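Local coordinates for prophenoloxidase b (Marsupenaeus japonicus, PDB 3WKY), which is the zymogen of a type 3 copper phenoloxidase, which probably hydroxylates monophenols and oxidises o-diphenols at a dicopper centre once activated, at residues Arg215-Arg218 and Gly219-Phe222; Ser291-Val294 and Ser295-Glu298; Tyr353-Ile356 and His357-Gly360; Met381-Val384 and Glu385-Val388. One frame throughout, in Å; residues are numbered along the deposited sequence.

Interaction 1: Arg215-Arg218 and Gly219-Phe222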
loop_
_atom_site.group_PDB
_atom_site.type_symbol
_atom_site.label_atom_id
_atom_site.label_comp_id
_atom_site.label_asym_id
_atom_site.label_seq_id
_atom_site.Cartn_x
_atom_site.Cartn_y
_atom_site.Cartn_z
ATOM N N ARG A 215 -12.963 27.043 39.335
ATOM C CA ARG A 215 -14.163 26.778 38.547
ATOM C C ARG A 215 -14.873 25.550 39.120
ATOM O O ARG A 215 -14.261 24.721 39.799
ATOM C CB ARG A 215 -13.826 26.570 37.064
ATOM C CG ARG A 215 -13.266 27.805 36.349
ATOM C CD ARG A 215 -14.278 28.954 36.270
ATOM N NE ARG A 215 -13.732 30.096 35.536
ATOM C CZ ARG A 215 -12.931 31.009 36.076
ATOM N NH1 ARG A 215 -12.594 30.918 37.357
ATOM N NH2 ARG A 215 -12.468 32.014 35.344
ATOM N N ASP A 216 -16.170 25.447 38.871
ATOM C CA ASP A 216 -16.927 24.286 39.296
ATOM C C ASP A 216 -17.218 23.461 38.045
ATOM O O ASP A 216 -17.789 23.992 37.086
ATOM C CB ASP A 216 -18.244 24.752 39.954
ATOM C CG ASP A 216 -19.088 23.603 40.492
ATOM O OD1 ASP A 216 -18.534 22.679 41.121
ATOM O OD2 ASP A 216 -20.328 23.637 40.311
ATOM N N ARG A 217 -16.809 22.189 38.044
ATOM C CA ARG A 217 -17.163 21.259 36.963
ATOM C C ARG A 217 -16.702 21.758 35.594
ATOM O O ARG A 217 -17.429 21.654 34.595
ATOM C CB ARG A 217 -18.675 20.972 36.986
ATOM C CG ARG A 217 -19.090 20.285 38.291
ATOM C CD ARG A 217 -20.587 20.402 38.586
ATOM N NE ARG A 217 -21.395 19.684 37.606
ATOM C CZ ARG A 217 -22.724 19.616 37.630
ATOM N NH1 ARG A 217 -23.422 20.228 38.594
ATOM N NH2 ARG A 217 -23.361 18.942 36.683
ATOM N N ARG A 218 -15.489 22.308 35.556
ATOM C CA ARG A 218 -14.968 22.920 34.329
ATOM C C ARG A 218 -14.714 21.872 33.239
ATOM O O ARG A 218 -14.892 22.145 32.050
ATOM C CB ARG A 218 -13.658 23.672 34.604
ATOM C CG ARG A 218 -13.297 24.718 33.522
ATOM C CD ARG A 218 -11.811 25.077 33.566
ATOM N NE ARG A 218 -11.034 23.859 33.339
ATOM C CZ ARG A 218 -10.832 23.322 32.141
ATOM N NH1 ARG A 218 -11.277 23.930 31.049
ATOM N NH2 ARG A 218 -10.163 22.185 32.036
ATOM N N GLY A 219 -14.266 20.694 33.653
ATOM C CA GLY A 219 -14.053 19.590 32.724
ATOM C C GLY A 219 -15.356 19.129 32.113
ATOM O O GLY A 219 -15.431 18.809 30.923
ATOM N N GLU A 220 -16.410 19.095 32.927
ATOM C CA GLU A 220 -17.713 18.745 32.411
ATOM C C GLU A 220 -18.240 19.828 31.466
ATOM O O GLU A 220 -18.886 19.528 30.450
ATOM C CB GLU A 220 -18.697 18.498 33.569
ATOM C CG GLU A 220 -20.093 18.180 33.097
ATOM C CD GLU A 220 -21.018 17.903 34.256
ATOM O OE1 GLU A 220 -20.560 18.088 35.411
ATOM O OE2 GLU A 220 -22.177 17.482 34.017
ATOM N N LEU A 221 -17.966 21.090 31.790
ATOM C CA LEU A 221 -18.401 22.186 30.932
ATOM C C LEU A 221 -17.657 22.155 29.600
ATOM O O LEU A 221 -18.228 22.500 28.566
ATOM C CB LEU A 221 -18.179 23.536 31.621
ATOM C CG LEU A 221 -18.928 24.739 31.042
ATOM C CD1 LEU A 221 -20.439 24.665 31.323
ATOM C CD2 LEU A 221 -18.352 26.042 31.600
ATOM N N PHE A 222 -16.379 21.769 29.640
ATOM C CA PHE A 222 -15.614 21.557 28.405
ATOM C C PHE A 222 -16.355 20.559 27.511
ATOM O O PHE A 222 -16.651 20.851 26.346
ATOM C CB PHE A 222 -14.207 21.076 28.722
ATOM C CG PHE A 222 -13.427 20.657 27.506
ATOM C CD1 PHE A 222 -12.971 21.604 26.612
ATOM C CD2 PHE A 222 -13.177 19.313 27.257
ATOM C CE1 PHE A 222 -12.259 21.225 25.472
ATOM C CE2 PHE A 222 -12.448 18.922 26.118
ATOM C CZ PHE A 222 -11.999 19.876 25.236
#

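Interaction 2: Ser291-Val294 and Ser295-Glu298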
loop_
_atom_site.group_PDB
_atom_site.type_symbol
_atom_site.label_atom_id
_atom_site.label_comp_id
_atom_site.label_asym_id
_atom_site.label_seq_id
_atom_site.Cartn_x
_atom_site.Cartn_y
_atom_site.Cartn_z
ATOM N N SER A 291 9.218 17.914 21.914
ATOM C CA SER A 291 8.373 17.257 20.911
ATOM C C SER A 291 7.271 16.378 21.483
ATOM O O SER A 291 7.295 16.007 22.667
ATOM C CB SER A 291 9.262 16.419 19.992
ATOM O OG SER A 291 10.229 17.261 19.422
ATOM N N ASN A 292 6.287 16.057 20.638
ATOM C CA ASN A 292 5.243 15.093 20.994
ATOM C C ASN A 292 4.975 14.176 19.805
ATOM O O ASN A 292 5.289 14.541 18.666
ATOM C CB ASN A 292 3.950 15.790 21.449
ATOM C CG ASN A 292 4.081 16.402 22.833
ATOM O OD1 ASN A 292 4.272 17.608 22.968
ATOM N ND2 ASN A 292 4.005 15.562 23.868
ATOM N N TYR A 293 4.423 12.990 20.067
ATOM C CA TYR A 293 4.387 11.936 19.035
ATOM C C TYR A 293 3.016 11.309 18.905
ATOM O O TYR A 293 2.279 11.235 19.881
ATOM C CB TYR A 293 5.437 10.877 19.368
ATOM C CG TYR A 293 6.815 11.497 19.481
ATOM C CD1 TYR A 293 7.248 12.097 20.667
ATOM C CD2 TYR A 293 7.662 11.529 18.385
ATOM C CE1 TYR A 293 8.520 12.705 20.743
ATOM C CE2 TYR A 293 8.922 12.121 18.453
ATOM C CZ TYR A 293 9.345 12.701 19.634
ATOM O OH TYR A 293 10.603 13.290 19.667
ATOM N N VAL A 294 2.665 10.862 17.697
ATOM C CA VAL A 294 1.326 10.303 17.473
ATOM C C VAL A 294 1.083 9.092 18.375
ATOM O O VAL A 294 0.024 8.970 19.002
ATOM C CB VAL A 294 1.106 9.920 15.975
ATOM C CG1 VAL A 294 -0.262 9.226 15.782
ATOM C CG2 VAL A 294 1.211 11.151 15.068
ATOM N N SER A 295 2.076 8.211 18.499
ATOM C CA SER A 295 1.839 6.996 19.288
ATOM C C SER A 295 1.812 7.299 20.784
ATOM O O SER A 295 1.259 6.537 21.566
ATOM C CB SER A 295 2.883 5.929 18.986
ATOM O OG SER A 295 4.136 6.318 19.511
ATOM N N GLN A 296 2.405 8.425 21.170
ATOM C CA GLN A 296 2.304 8.930 22.534
ATOM C C GLN A 296 0.850 9.316 22.837
ATOM O O GLN A 296 0.262 8.856 23.833
ATOM C CB GLN A 296 3.236 10.135 22.683
ATOM C CG GLN A 296 3.272 10.775 24.072
ATOM C CD GLN A 296 4.110 12.043 24.058
ATOM O OE1 GLN A 296 4.104 12.785 23.069
ATOM N NE2 GLN A 296 4.851 12.291 25.140
ATOM N N LEU A 297 0.258 10.131 21.966
ATOM C CA LEU A 297 -1.165 10.482 22.104
ATOM C C LEU A 297 -2.049 9.237 22.059
ATOM O O LEU A 297 -3.058 9.147 22.768
ATOM C CB LEU A 297 -1.615 11.474 21.013
ATOM C CG LEU A 297 -1.395 12.971 21.292
ATOM C CD1 LEU A 297 0.100 13.287 21.432
ATOM C CD2 LEU A 297 -2.026 13.835 20.194
ATOM N N GLU A 298 -1.679 8.275 21.222
ATOM C CA GLU A 298 -2.432 7.020 21.148
ATOM C C GLU A 298 -2.385 6.238 22.443
ATOM O O GLU A 298 -3.387 5.645 22.860
ATOM C CB GLU A 298 -1.937 6.158 19.985
ATOM C CG GLU A 298 -2.335 6.751 18.649
ATOM C CD GLU A 298 -1.725 6.028 17.475
ATOM O OE1 GLU A 298 -0.685 5.354 17.661
ATOM O OE2 GLU A 298 -2.280 6.164 16.359
HETATM O O HOH W 1 7.055 14.157 24.763
#

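Interaction 3: Tyr353-Ile356 and His357-Gly360. With CUO (Cu2-o2 cluster), chain J.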
loop_
_atom_site.group_PDB
_atom_site.type_symbol
_atom_site.label_atom_id
_atom_site.label_comp_id
_atom_site.label_asym_id
_atom_site.label_seq_id
_atom_site.Cartn_x
_atom_site.Cartn_y
_atom_site.Cartn_z
ATOM N N TYR A 353 -2.402 10.000 31.543
ATOM C CA TYR A 353 -3.498 10.354 30.615
ATOM C C TYR A 353 -3.142 11.476 29.642
ATOM O O TYR A 353 -3.845 11.689 28.647
ATOM C CB TYR A 353 -4.816 10.671 31.375
ATOM C CG TYR A 353 -5.226 9.536 32.266
ATOM C CD1 TYR A 353 -5.637 8.323 31.729
ATOM C CD2 TYR A 353 -5.164 9.654 33.654
ATOM C CE1 TYR A 353 -5.992 7.253 32.549
ATOM C CE2 TYR A 353 -5.521 8.600 34.476
ATOM C CZ TYR A 353 -5.926 7.403 33.919
ATOM O OH TYR A 353 -6.282 6.353 34.731
ATOM N N GLY A 354 -2.071 12.209 29.941
ATOM C CA GLY A 354 -1.506 13.159 28.991
ATOM C C GLY A 354 -2.272 14.452 28.774
ATOM O O GLY A 354 -2.834 15.044 29.708
ATOM N N ASN A 355 -2.292 14.893 27.520
ATOM C CA ASN A 355 -2.819 16.197 27.146
ATOM C C ASN A 355 -3.373 16.067 25.727
ATOM O O ASN A 355 -2.978 16.812 24.821
ATOM C CB ASN A 355 -1.681 17.235 27.199
ATOM C CG ASN A 355 -2.176 18.676 27.029
ATOM O OD1 ASN A 355 -3.338 18.975 27.286
ATOM N ND2 ASN A 355 -1.278 19.574 26.589
ATOM N N ILE A 356 -4.286 15.113 25.541
ATOM C CA ILE A 356 -4.702 14.694 24.201
ATOM C C ILE A 356 -5.345 15.797 23.384
ATOM O O ILE A 356 -4.934 16.076 22.264
ATOM C CB ILE A 356 -5.680 13.503 24.256
ATOM C CG1 ILE A 356 -4.966 12.251 24.777
ATOM C CG2 ILE A 356 -6.286 13.241 22.864
ATOM C CD1 ILE A 356 -5.961 11.176 25.298
ATOM N N HIS A 357 -6.383 16.419 23.924
ATOM C CA HIS A 357 -7.138 17.356 23.112
ATOM C C HIS A 357 -6.332 18.603 22.723
ATOM O O HIS A 357 -6.368 19.034 21.556
ATOM C CB HIS A 357 -8.453 17.751 23.790
ATOM C CG HIS A 357 -8.923 19.105 23.390
ATOM N ND1 HIS A 357 -8.549 20.246 24.068
ATOM C CD2 HIS A 357 -9.700 19.517 22.353
ATOM C CE1 HIS A 357 -9.076 21.302 23.473
ATOM N NE2 HIS A 357 -9.786 20.885 22.445
ATOM N N ASN A 358 -5.602 19.186 23.678
ATOM C CA ASN A 358 -4.819 20.390 23.375
ATOM C C ASN A 358 -3.731 20.099 22.348
ATOM O O ASN A 358 -3.540 20.861 21.385
ATOM C CB ASN A 358 -4.182 20.991 24.641
ATOM C CG ASN A 358 -5.211 21.642 25.559
ATOM O OD1 ASN A 358 -6.281 22.047 25.107
ATOM N ND2 ASN A 358 -4.890 21.741 26.847
ATOM N N LEU A 359 -2.998 19.012 22.560
ATOM C CA LEU A 359 -1.895 18.709 21.651
ATOM C C LEU A 359 -2.422 18.370 20.266
ATOM O O LEU A 359 -1.793 18.698 19.259
ATOM C CB LEU A 359 -0.991 17.607 22.196
ATOM C CG LEU A 359 0.084 18.170 23.134
ATOM C CD1 LEU A 359 0.718 17.065 23.968
ATOM C CD2 LEU A 359 1.158 18.914 22.330
ATOM N N GLY A 360 -3.595 17.751 20.214
ATOM C CA GLY A 360 -4.216 17.424 18.939
ATOM C C GLY A 360 -4.437 18.664 18.099
ATOM O O GLY A 360 -4.257 18.634 16.890
HETATM CU CU1 CUO J . -12.727 24.655 22.143
HETATM CU CU2 CUO J . -10.621 22.039 20.842
HETATM O O1 CUO J . -11.160 23.415 22.164
HETATM O O2 CUO J . -11.080 24.166 20.686
#

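Interaction 4: Met381-Val384 and Glu385-Val388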
loop_
_atom_site.group_PDB
_atom_site.type_symbol
_atom_site.label_atom_id
_atom_site.label_comp_id
_atom_site.label_asym_id
_atom_site.label_seq_id
_atom_site.Cartn_x
_atom_site.Cartn_y
_atom_site.Cartn_z
ATOM N N MET A 381 -5.977 25.970 13.555
ATOM C CA MET A 381 -6.313 25.070 14.670
ATOM C C MET A 381 -5.503 25.384 15.925
ATOM O O MET A 381 -5.861 24.950 17.018
ATOM C CB MET A 381 -6.111 23.597 14.285
ATOM C CG MET A 381 -7.279 23.025 13.503
ATOM S SD MET A 381 -8.776 22.853 14.522
ATOM C CE MET A 381 -8.379 21.399 15.486
ATOM N N GLY A 382 -4.419 26.142 15.761
ATOM C CA GLY A 382 -3.567 26.510 16.883
ATOM C C GLY A 382 -4.076 27.666 17.758
ATOM O O GLY A 382 -3.449 27.982 18.769
ATOM N N ALA A 383 -5.199 28.286 17.398
ATOM C CA ALA A 383 -5.668 29.478 18.132
ATOM C C ALA A 383 -7.164 29.421 18.388
ATOM O O ALA A 383 -7.919 29.048 17.496
ATOM C CB ALA A 383 -5.327 30.736 17.347
ATOM N N VAL A 384 -7.608 29.818 19.585
ATOM C CA VAL A 384 -9.026 29.651 19.920
ATOM C C VAL A 384 -9.954 30.556 19.138
ATOM O O VAL A 384 -11.121 30.221 18.933
ATOM C CB VAL A 384 -9.319 29.786 21.447
ATOM C CG1 VAL A 384 -8.763 28.587 22.205
ATOM C CG2 VAL A 384 -8.737 31.079 22.004
ATOM N N GLU A 385 -9.460 31.712 18.714
ATOM C CA GLU A 385 -10.331 32.635 17.999
ATOM C C GLU A 385 -10.455 32.292 16.519
ATOM O O GLU A 385 -11.271 32.894 15.816
ATOM C CB GLU A 385 -9.899 34.100 18.205
ATOM C CG GLU A 385 -8.606 34.517 17.491
ATOM C CD GLU A 385 -7.328 34.061 18.181
ATOM O OE1 GLU A 385 -7.357 33.200 19.093
ATOM O OE2 GLU A 385 -6.260 34.577 17.802
ATOM N N THR A 386 -9.674 31.313 16.046
ATOM C CA THR A 386 -9.727 30.925 14.630
ATOM C C THR A 386 -10.014 29.437 14.344
ATOM O O THR A 386 -10.348 29.086 13.214
ATOM C CB THR A 386 -8.400 31.267 13.896
ATOM O OG1 THR A 386 -7.304 30.638 14.572
ATOM C CG2 THR A 386 -8.171 32.790 13.824
ATOM N N ALA A 387 -9.862 28.569 15.343
ATOM C CA ALA A 387 -9.885 27.117 15.097
ATOM C C ALA A 387 -11.206 26.599 14.537
ATOM O O ALA A 387 -11.217 25.701 13.692
ATOM C CB ALA A 387 -9.497 26.339 16.356
ATOM N N VAL A 388 -12.323 27.177 14.985
ATOM C CA VAL A 388 -13.650 26.737 14.532
ATOM C C VAL A 388 -13.849 26.879 13.007
ATOM O O VAL A 388 -14.625 26.134 12.404
ATOM C CB VAL A 388 -14.759 27.463 15.336
ATOM C CG1 VAL A 388 -16.165 27.165 14.786
ATOM C CG2 VAL A 388 -14.673 27.045 16.803
HETATM O O HOH W 2 -12.649 29.555 16.772
HETATM O O HOH W 3 -5.698 31.688 20.668
#

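Interaction 1: Arg215-Arg218 and Gly219-Phe222
R217 and E220 lie side by side, their ends pointing the same way, and meet in a buried salt bridge at the start of helix 218-239. R217 holds the N-cap position and E220 follows three residues later. The main bond runs from R217 NE to E220 OE1 at 2.8 Å and is nearly straight, with 162° at the hydrogen. The acceptor sits at the guanidinium edge, practically in its plane, whereas NE meets OE1 from above the carboxylate, the two planes being 35° apart. With this twist the second nitrogen grips less firmly: R217 NH2 makes weak bonds to E220 OE1 at 3.2 Å and to E220 OE2 at 3.3 Å. A bend about CG-CD (chi3 66°) swings the NE side of the arginine round to the glutamate, whose own chain is extended. In the backbone the helix opens with the bonds L221 N to R217 O and F222 N to R218 O, each 2.9 Å long. R218 leaves in another direction, to E343 and E340 of helix 334-343.

The ion pair is also tied to the loop beyond it, R217 giving hydrogen bonds to the carbonyls of D628 and W630 while E220 OE2 accepts from M632 N. A methionine in place of R217 would probably leave the E220 carboxylate without its countercharge and those two carbonyls without their donor. The pairing probably balances charge in a buried setting, and the carboxylate, in the first helical turn, is likely to be stabilised by the helix amino end as well.

Interaction 2: Ser291-Val294 and Ser295-Glu298
This is a helix-start contact, in which Q296 of the first turn of helix 294-310 folds back over the N-cap residue Y293 and its predecessor N292, at a surface shared with a second subunit. The glutamine chain is stretched out, with CG anti to the backbone N (chi1 -179°) and the rest of the chain extended, which carries OE1 back to two donors. N292 ND2 gives a bond of 2.9 Å to Q296 OE1, arriving above the carbonyl plane although the acceptor lies close to the plane of the asparagine amide. Y293 N reaches the same oxygen at 3.0 Å from the other face. The bond from the N-cap NH to the side chain three residues on is one half of a capping box, and the helix itself begins with L297 N donating to Y293 O at 3.1 Å. Water 1 holds the other end of the amide, accepting from Q296 NE2 at 2.9 Å and donating to S291 O at 2.8 Å. A leucine in place of Q296 would probably leave the NH of Y293 and the amide of N292 without their shared acceptor and set the asparagine free to turn. On the outward side the Y293 ring stacks on Y293 of the second subunit, and S295 OG is hydrogen-bonded to D282 of that subunit. E298, with its CG against V294 O at 3.3 Å, sends its carboxylate to R252.

Interaction 3: Tyr353-Ile356 and His357-Gly360
N355 and N358 are brought together by different first torsions: N355 sets CG opposite its backbone N (chi1 -171°), while N358 turns CG in beside its own (chi1 -71°). The two amides then cross with their planes 83° apart, and N358 ND2 makes a weak, bent bond of 3.2 Å to N355 OD1. The stronger partner of that oxygen is A344 N. L359 lies across N355 at about a right angle, with its CD1 4.0 Å from N355 CB. The backbone opens the helix normally, L359 N donating to N355 O at 3.2 Å and G360 N to I356 O at 3.0 Å.

H357 points away from this turn, toward the copper. H357 NE2 binds CU2 of the Cu2-O2 cluster at 2.1 Å. The cluster oxygens O1 and O2 lie near the plane of the ring at its edge. ND1 donates to the carbonyl oxygen of E343, a second-shell bond that, with the copper at NE2, helps hold the rotation of the imidazole. H361, one helical turn later, and H397 complete the protein ligands of CU2. The pair H357 and H361 on one helix is the histidine spacing of the type 3 copper site found in hemocyanins and phenoloxidases.

Interaction 4: Met381-Val384 and Glu385-Val388
A383 is met by two side chains from the turn that follows it, E385 and T386. E385 curls back through a bend at chi2 (-78°), laying its carboxylate against the methyl group so that OE1 is 3.6 Å from A383 CB, and it crosses V384 at about a right angle. T386 brings its hydroxyl to the same methyl, OG1 to CB 3.4 Å. This hydroxyl is bonded to V380 O, and E385 OE2 pairs with R141. At the start of the loop, M381 bends at chi2 and chi3 and rests its sulfur alongside A387, SD to CB 4.0 Å.

A383 O ties the turn together by accepting twice: A387 N approaches almost end-on at 2.9 Å, and T386 N from above the carbonyl plane at 3.2 Å. Water 3 bridges E385 OE1, at 2.7 Å, and the backbone N of V384, while water 2 links V384 O with V388 N.

The loop lies between three helices of the copper domain. V384 O accepts from the copper ligand H199 of helix 193-205 and M381 O from the ligand H361 of helix 356-365, so its backbone helps orient an imidazole on each, while A387 and M381 pack on F393 of helix 391-409.

Interactions 1, 3 and 4 stand round the dicopper site, with interaction 3 supplying a ligand. Interaction 1 touches interaction 3 where F222 CZ comes 3.7 Å from H357 ND1, the rings edge-to-face, although the centres of the two interactions are about 17 Å apart. E343 also joins them, its carboxylate pairing with R218 and its carbonyl with H357. Interaction 4 approaches interaction 3 to about 5 Å between nearest atoms and stays about 9 Å from interaction 1. Interaction 2 lies outside this ring, on the subunit interface, with the side chain of L297 about 12 Å from the cluster. It packs on interaction 3 through N292 OD1 and L359 CD2, 3.4 Å apart.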